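Local coordinates for 2-keto-3-deoxygluconate kinase (Thermotoga maritima, PDB 2AFB), which probably phosphorylates 2-keto-3-deoxygluconate at the expense of ATP, as a sugar kinase of the pfkB (ribokinase-like) family, at residues I251-S256 against Y263-V268; I282-R287 against L321-P326; I135-R140 against N167-T172. One frame throughout, in Å; residues are numbered along the deposited sequence.

Contact 1 (I251-S256 against Y263-V268); sequences ITLRES and YWSVMV
Six backbone hydrogen bonds join Ile-251, Leu-253 and Glu-255 to Met-267, Ser-265 and Tyr-263, pairing two strands of an antiparallel beta hairpin. The straightest runs from Glu-255 N to Tyr-263 O (3.0 Å, 175°). On the face carrying Leu-253, Ser-265 and Glu-255, one water donates to Leu-253 O and Glu-255 OE2 and accepts from Ser-265 OG; Glu-255 OE2 is also salt-bridged to Arg-279.

On the face with Thr-252 and Arg-254, the Trp-264 side chain leaves with CG anti to the backbone N (chi1 175°). Its six-membered ring meets Arg-254 through CZ3 and CE3 and Thr-252 through CH2 and CZ2. Trp-264 CZ3 sits above one face of the Arg-254 guanidinium, 3.5 Å from NH2, the two planes 41° apart; NH1 is hydrogen-bonded to Asn-262 OD1. A leucine in place of Trp-264 would probably leave that guanidinium face and the Thr-252 methyl without their aromatic neighbour, and Ser-319 OG without its NE1 partner.

Ile-251 and Met-267 lie side by side, pointing the same way, and Leu-253 CD1 approaches Ser-265 OG at 3.4 Å. Their face is thus apolar at one end and polar toward Glu-255, while across the sheet the indole and Asn-262 would together limit the guanidinium's turning.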
# COMPACT_ATOMS: atom_id res chain seq x y z
N ILE A 251 -0.39 -13.76 37.39
CA ILE A 251 -1.74 -13.33 37.08
C ILE A 251 -1.72 -11.96 36.46
O ILE A 251 -1.08 -11.04 37.00
CB ILE A 251 -2.66 -13.27 38.34
CG1 ILE A 251 -2.98 -14.66 38.86
CG2 ILE A 251 -3.96 -12.59 38.02
CD1 ILE A 251 -3.56 -14.64 40.27
N THR A 252 -2.43 -11.83 35.35
CA THR A 252 -2.48 -10.59 34.59
C THR A 252 -3.68 -9.77 35.07
O THR A 252 -4.70 -10.31 35.43
CB THR A 252 -2.60 -10.83 33.09
OG1 THR A 252 -3.71 -11.68 32.80
CG2 THR A 252 -1.36 -11.47 32.53
N LEU A 253 -3.52 -8.46 35.03
CA LEU A 253 -4.55 -7.53 35.52
C LEU A 253 -4.81 -6.39 34.47
O LEU A 253 -4.17 -5.34 34.48
CB LEU A 253 -4.11 -6.99 36.86
CG LEU A 253 -3.44 -7.98 37.89
CD1 LEU A 253 -2.55 -7.27 38.93
CD2 LEU A 253 -4.49 -8.75 38.62
N ARG A 254 -5.77 -6.63 33.60
CA ARG A 254 -6.16 -5.70 32.55
C ARG A 254 -7.36 -4.91 32.99
O ARG A 254 -8.34 -5.50 33.44
CB ARG A 254 -6.58 -6.47 31.31
CG ARG A 254 -6.85 -5.59 30.13
CD ARG A 254 -7.26 -6.39 28.90
NE ARG A 254 -6.17 -7.16 28.28
CZ ARG A 254 -5.12 -6.66 27.58
NH1 ARG A 254 -4.91 -5.34 27.43
NH2 ARG A 254 -4.24 -7.52 27.04
N GLU A 255 -7.31 -3.59 32.84
CA GLU A 255 -8.48 -2.75 33.07
C GLU A 255 -8.85 -2.13 31.74
O GLU A 255 -8.15 -1.24 31.25
CB GLU A 255 -8.20 -1.68 34.11
CG GLU A 255 -7.44 -2.18 35.32
CD GLU A 255 -6.92 -1.06 36.22
OE1 GLU A 255 -7.61 0.01 36.27
OE2 GLU A 255 -5.84 -1.26 36.84
N SER A 256 -9.93 -2.63 31.14
CA SER A 256 -10.24 -2.34 29.75
C SER A 256 -11.11 -1.08 29.59
O SER A 256 -12.30 -1.17 29.32
CB SER A 256 -10.87 -3.57 29.08
OG SER A 256 -10.50 -3.65 27.70
N TYR A 263 -5.31 -0.05 31.19
CA TYR A 263 -4.29 -0.10 32.21
C TYR A 263 -3.86 -1.54 32.30
O TYR A 263 -4.67 -2.44 32.06
CB TYR A 263 -4.85 0.37 33.53
CG TYR A 263 -5.10 1.85 33.54
CD1 TYR A 263 -6.31 2.36 33.09
CD2 TYR A 263 -4.12 2.73 33.98
CE1 TYR A 263 -6.55 3.71 33.10
CE2 TYR A 263 -4.34 4.08 34.01
CZ TYR A 263 -5.56 4.57 33.57
OH TYR A 263 -5.79 5.92 33.59
N TRP A 264 -2.59 -1.76 32.62
CA TRP A 264 -2.03 -3.11 32.63
C TRP A 264 -0.98 -3.26 33.72
O TRP A 264 -0.07 -2.41 33.86
CB TRP A 264 -1.41 -3.40 31.25
CG TRP A 264 -0.68 -4.68 31.08
CD1 TRP A 264 0.70 -4.87 31.19
CD2 TRP A 264 -1.24 -5.97 30.75
NE1 TRP A 264 1.00 -6.21 30.95
CE2 TRP A 264 -0.17 -6.89 30.68
CE3 TRP A 264 -2.53 -6.44 30.50
CZ2 TRP A 264 -0.38 -8.26 30.37
CZ3 TRP A 264 -2.71 -7.76 30.19
CH2 TRP A 264 -1.64 -8.65 30.13
N SER A 265 -1.09 -4.37 34.44
CA SER A 265 -0.14 -4.71 35.50
C SER A 265 -0.22 -6.20 35.74
O SER A 265 -1.12 -6.86 35.21
CB SER A 265 -0.44 -3.96 36.79
OG SER A 265 -1.65 -4.42 37.35
N VAL A 266 0.72 -6.74 36.49
CA VAL A 266 0.73 -8.19 36.78
C VAL A 266 1.09 -8.46 38.20
O VAL A 266 1.54 -7.55 38.91
CB VAL A 266 1.72 -8.98 35.87
CG1 VAL A 266 1.42 -8.68 34.39
CG2 VAL A 266 3.24 -8.68 36.26
N MSE A 267 0.82 -9.70 38.62
CA MSE A 267 1.24 -10.15 39.90
C MSE A 267 1.97 -11.46 39.76
O MSE A 267 1.52 -12.34 39.05
CB MSE A 267 0.05 -10.36 40.83
CG MSE A 267 0.46 -10.74 42.25
SE MSE A 267 -0.95 -11.83 43.17
CE MSE A 267 -0.97 -13.40 41.95
N VAL A 268 3.07 -11.60 40.49
CA VAL A 268 3.75 -12.87 40.58
C VAL A 268 3.66 -13.29 42.01
O VAL A 268 4.07 -12.55 42.90
CB VAL A 268 5.21 -12.76 40.10
CG1 VAL A 268 6.04 -13.96 40.52
CG2 VAL A 268 5.22 -12.60 38.58
O HOH W 1 -3.80 -2.95 36.07

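Contact 2 (I282-R287 against L321-P326); sequences IHIVDR and LKHTIP
Val-285 N and Asp-286 N both donate to His-323 O, at 2.9 Å and 3.0 Å. The two donors take different approaches: Val-285 N lies only slightly off the carbonyl plane, whereas Asp-286 N stands above it by 40° with a nearly straight N-H...O angle of 172°. One carbonyl in the type I turn of Lys-322 to Ile-325 thus receives two successive amides of the chain leaving strand 273-283.

Lys-322 folds its chain back at chi2 and chi4, and NZ donates to Ile-325 O at 2.7 Å. Its bond to Asp-286 O is weak. Beyond the two segments, Lys-322 NZ also donates to Val-288 O and Gly-327 O, while Asp-286 OD2 meets Gly-327 N and Arg-24 and OD1 takes Val-288 N. Leu-321 O accepts from both Thr-324 N and Thr-324 OG1.

The His-323 ring has both nitrogens engaged, ND1 with Ser-319 O and NE2 with Arg-254 NH1. Ile-282 CD1 makes a CH-pi contact over one face, 3.8 Å from the His-323 ring centroid, and Arg-287 CB comes 3.8 Å from His-323 CD2. Nearby, Val-285 CG1 packs on Pro-326 CG, and Thr-324 O and Pro-326 O bond to Arg-109 and Gln-35 of a second subunit.

Asp-286 opens a sequence, D-R-V-G-A-G-D, that resembles the pfkB family signature, consistent with the contact bracing that loop. It does so by backbone amides and carbonyls together with packing round the His-323 ring; the carbonyl oxygens gathered by the Lys-322 ammonium would probably stabilise its protonated form.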
# COMPACT_ATOMS: atom_id res chain seq x y z
N ILE A 282 -1.80 2.27 28.67
CA ILE A 282 -1.26 1.95 27.36
C ILE A 282 -2.23 2.45 26.31
O ILE A 282 -3.42 2.13 26.38
CB ILE A 282 -1.13 0.40 27.20
CG1 ILE A 282 -0.30 -0.16 28.37
CG2 ILE A 282 -0.55 0.04 25.83
CD1 ILE A 282 -0.18 -1.68 28.35
N HIS A 283 -1.74 3.25 25.35
CA HIS A 283 -2.43 3.44 24.07
C HIS A 283 -1.98 2.30 23.18
O HIS A 283 -0.81 2.22 22.77
CB HIS A 283 -2.10 4.77 23.39
CG HIS A 283 -2.79 5.96 23.96
ND1 HIS A 283 -2.59 6.40 25.26
CD2 HIS A 283 -3.67 6.83 23.39
CE1 HIS A 283 -3.31 7.50 25.46
NE2 HIS A 283 -3.96 7.78 24.34
N ILE A 284 -2.94 1.45 22.85
CA ILE A 284 -2.71 0.19 22.22
C ILE A 284 -2.53 0.28 20.69
O ILE A 284 -3.30 0.96 20.03
CB ILE A 284 -3.93 -0.73 22.58
CG1 ILE A 284 -3.98 -0.94 24.11
CG2 ILE A 284 -3.86 -2.02 21.86
CD1 ILE A 284 -5.27 -1.55 24.59
N VAL A 285 -1.50 -0.38 20.15
CA VAL A 285 -1.34 -0.61 18.70
C VAL A 285 -1.97 -2.01 18.33
O VAL A 285 -2.76 -2.14 17.38
CB VAL A 285 0.11 -0.64 18.32
CG1 VAL A 285 0.30 -1.13 16.90
CG2 VAL A 285 0.75 0.71 18.55
N ASP A 286 -1.59 -3.03 19.09
CA ASP A 286 -2.08 -4.40 18.88
C ASP A 286 -1.95 -5.18 20.17
O ASP A 286 -0.86 -5.65 20.49
CB ASP A 286 -1.27 -5.09 17.77
CG ASP A 286 -1.99 -6.34 17.17
OD1 ASP A 286 -2.85 -7.00 17.87
OD2 ASP A 286 -1.66 -6.65 15.98
N ARG A 287 -3.06 -5.37 20.88
CA ARG A 287 -3.02 -6.10 22.16
C ARG A 287 -2.89 -7.62 22.01
O ARG A 287 -2.60 -8.32 22.99
CB ARG A 287 -4.25 -5.81 23.01
CG ARG A 287 -5.39 -6.80 22.85
CD ARG A 287 -6.61 -6.40 23.69
NE ARG A 287 -6.91 -7.25 24.86
CZ ARG A 287 -8.13 -7.33 25.44
NH1 ARG A 287 -9.15 -6.62 24.97
NH2 ARG A 287 -8.35 -8.11 26.51
N LEU A 321 4.90 -3.69 26.55
CA LEU A 321 5.52 -3.38 25.26
C LEU A 321 4.90 -4.15 24.10
O LEU A 321 4.72 -3.59 23.02
CB LEU A 321 7.03 -3.58 25.30
CG LEU A 321 7.83 -2.55 26.13
CD1 LEU A 321 9.22 -3.04 26.44
CD2 LEU A 321 7.94 -1.21 25.43
N LYS A 322 4.53 -5.40 24.30
CA LYS A 322 3.86 -6.14 23.23
C LYS A 322 2.65 -5.34 22.71
O LYS A 322 2.41 -5.31 21.52
CB LYS A 322 3.42 -7.56 23.70
CG LYS A 322 2.63 -8.39 22.67
CD LYS A 322 3.29 -8.43 21.28
CE LYS A 322 2.31 -8.66 20.12
NZ LYS A 322 1.31 -7.57 19.77
N HIS A 323 1.93 -4.65 23.60
CA HIS A 323 0.72 -3.91 23.20
C HIS A 323 1.04 -2.88 22.10
O HIS A 323 0.13 -2.38 21.43
CB HIS A 323 0.10 -3.16 24.36
CG HIS A 323 -0.66 -4.00 25.35
ND1 HIS A 323 -0.04 -4.73 26.35
CD2 HIS A 323 -1.98 -4.12 25.56
CE1 HIS A 323 -0.96 -5.28 27.12
NE2 HIS A 323 -2.15 -4.96 26.64
N THR A 324 2.34 -2.56 21.93
CA THR A 324 2.82 -1.48 21.01
C THR A 324 3.30 -1.99 19.66
O THR A 324 3.66 -1.18 18.77
CB THR A 324 4.01 -0.65 21.64
OG1 THR A 324 5.18 -1.46 21.73
CG2 THR A 324 3.65 -0.17 23.05
N ILE A 325 3.34 -3.31 19.54
CA ILE A 325 3.97 -4.01 18.40
C ILE A 325 2.90 -4.76 17.57
O ILE A 325 2.25 -5.66 18.12
CB ILE A 325 5.03 -4.98 18.92
CG1 ILE A 325 6.14 -4.21 19.62
CG2 ILE A 325 5.73 -5.80 17.85
CD1 ILE A 325 7.03 -5.13 20.40
N PRO A 326 2.71 -4.36 16.27
CA PRO A 326 1.81 -5.03 15.33
C PRO A 326 2.13 -6.52 15.21
O PRO A 326 3.29 -6.90 15.24
CB PRO A 326 2.07 -4.31 14.00
CG PRO A 326 2.60 -2.95 14.38
CD PRO A 326 3.39 -3.20 15.63

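Contact 3 (I135-R140 against N167-T172); sequences ILDGAR and NEKGVT
Arg-140 and Val-171, their CA atoms 5.5 Å apart, mark the nearest approach of the two backbones, where the chain entering strand 139-145 meets the link from helix 155-169 to strand 172-176. These elements form a beta-alpha-beta unit in the Rossmann-like core of a ribokinase fold. No hydrogen bond passes between the segments. Each has a tight turn of its own. Leu-136 to Ala-139 form a type II turn, closed by Ala-139 N to Leu-136 O, with Gly-138 at positive phi. In the other segment, Gly-170, also at positive phi (73°), is the C-prime residue of a Schellman motif that ends helix 155-169, Val-171 N reaching back to Ala-166 O.

Val-171 bridges the two segments. Val-171 CG1 is anti to the backbone N (chi1 177°) and lies 4.2 Å from Ala-139 CB, while CG2 approaches Ala-139 O at 3.5 Å. Val-171 also touches Phe-142 and Ala-166, so it packs on both the strand and the helix. Lys-169 runs its aliphatic chain past the type II turn, CD at 3.7 Å from Leu-136 O, and bends at chi4. Its ammonium group ends in a long salt bridge, with Lys-169 NZ 3.7 Å from Asp-137 OD1.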
# COMPACT_ATOMS: atom_id res chain seq x y z
N ILE A 135 11.32 -35.04 21.60
CA ILE A 135 10.99 -33.65 21.79
C ILE A 135 11.52 -33.09 23.13
O ILE A 135 12.17 -32.04 23.15
CB ILE A 135 9.45 -33.42 21.69
CG1 ILE A 135 8.96 -33.62 20.26
CG2 ILE A 135 9.03 -32.00 22.17
CD1 ILE A 135 7.42 -33.84 20.17
N LEU A 136 11.23 -33.78 24.23
CA LEU A 136 11.53 -33.22 25.55
C LEU A 136 12.89 -33.63 26.09
O LEU A 136 13.30 -33.17 27.16
CB LEU A 136 10.41 -33.54 26.55
CG LEU A 136 9.06 -32.90 26.24
CD1 LEU A 136 7.93 -33.60 27.00
CD2 LEU A 136 9.06 -31.44 26.54
N ASP A 137 13.62 -34.45 25.34
CA ASP A 137 14.97 -34.78 25.73
C ASP A 137 15.74 -33.49 25.94
O ASP A 137 15.80 -32.62 25.06
CB ASP A 137 15.66 -35.67 24.70
CG ASP A 137 16.99 -36.23 25.21
OD1 ASP A 137 16.96 -37.02 26.18
OD2 ASP A 137 18.07 -35.88 24.65
N GLY A 138 16.29 -33.32 27.14
CA GLY A 138 17.12 -32.16 27.46
C GLY A 138 16.38 -30.86 27.70
O GLY A 138 17.01 -29.82 27.88
N ALA A 139 15.04 -30.88 27.69
CA ALA A 139 14.24 -29.67 27.87
C ALA A 139 14.30 -29.17 29.32
O ALA A 139 14.21 -29.96 30.24
CB ALA A 139 12.75 -29.91 27.47
N ARG A 140 14.44 -27.88 29.51
CA ARG A 140 14.40 -27.30 30.85
C ARG A 140 12.97 -26.88 31.18
O ARG A 140 12.64 -26.64 32.35
CB ARG A 140 15.30 -26.07 30.95
CG ARG A 140 16.64 -26.18 30.23
CD ARG A 140 17.77 -26.57 31.13
NE ARG A 140 18.46 -25.42 31.73
CZ ARG A 140 19.74 -25.06 31.54
NH1 ARG A 140 20.57 -25.71 30.71
NH2 ARG A 140 20.21 -24.01 32.20
N ASN A 167 7.05 -35.14 33.16
CA ASN A 167 7.13 -35.54 34.56
C ASN A 167 8.18 -36.60 34.76
O ASN A 167 8.90 -36.56 35.74
CB ASN A 167 5.78 -36.06 35.02
CG ASN A 167 5.78 -36.50 36.46
OD1 ASN A 167 6.07 -35.71 37.37
ND2 ASN A 167 5.43 -37.75 36.69
N GLU A 168 8.25 -37.57 33.84
CA GLU A 168 9.31 -38.59 33.87
C GLU A 168 10.69 -37.93 33.83
O GLU A 168 11.59 -38.35 34.54
CB GLU A 168 9.16 -39.57 32.70
CG GLU A 168 10.40 -40.43 32.35
CD GLU A 168 10.37 -40.92 30.89
OE1 GLU A 168 9.26 -41.05 30.28
OE2 GLU A 168 11.48 -41.16 30.34
N LYS A 169 10.85 -36.89 33.01
CA LYS A 169 12.17 -36.27 32.76
C LYS A 169 12.51 -35.13 33.73
O LYS A 169 13.61 -34.57 33.71
CB LYS A 169 12.27 -35.78 31.32
CG LYS A 169 12.43 -36.90 30.33
CD LYS A 169 12.58 -36.37 28.95
CE LYS A 169 12.67 -37.48 27.92
NZ LYS A 169 13.96 -38.20 28.01
N GLY A 170 11.56 -34.79 34.60
CA GLY A 170 11.75 -33.71 35.58
C GLY A 170 11.72 -32.32 34.94
O GLY A 170 12.30 -31.39 35.44
N VAL A 171 11.02 -32.20 33.82
CA VAL A 171 10.91 -30.95 33.10
C VAL A 171 9.89 -30.04 33.80
O VAL A 171 8.80 -30.51 34.15
CB VAL A 171 10.49 -31.24 31.65
CG1 VAL A 171 10.28 -29.94 30.83
CG2 VAL A 171 11.51 -32.14 30.98
N THR A 172 10.23 -28.76 34.00
CA THR A 172 9.30 -27.78 34.54
C THR A 172 8.21 -27.52 33.55
O THR A 172 8.48 -27.35 32.35
CB THR A 172 9.97 -26.45 34.91
OG1 THR A 172 11.01 -26.69 35.88
CG2 THR A 172 8.94 -25.53 35.56

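In the fold
From the N terminus, contact 3 comes first: 135-140 and 167-172 close a loop of 26 residues, holding most of strand 139-145 and helix 155-169. Contact 1 follows with the short turn of a hairpin, and contact 2 then spans 33 residues, mostly helix, tying the end of helix 308-322 to strand 273-283, the last of the large sheet. The three are in series, none nesting or crossing. All reach that same sheet, contact 3 at its parallel part, contacts 1 and 2 at its antiparallel end. Contacts 1 and 2 touch, Trp-264 CB packing on Ile-282 CD1, whereas contact 3 lies with its centre about 34 Å from that of contact 2, across the chain's centre.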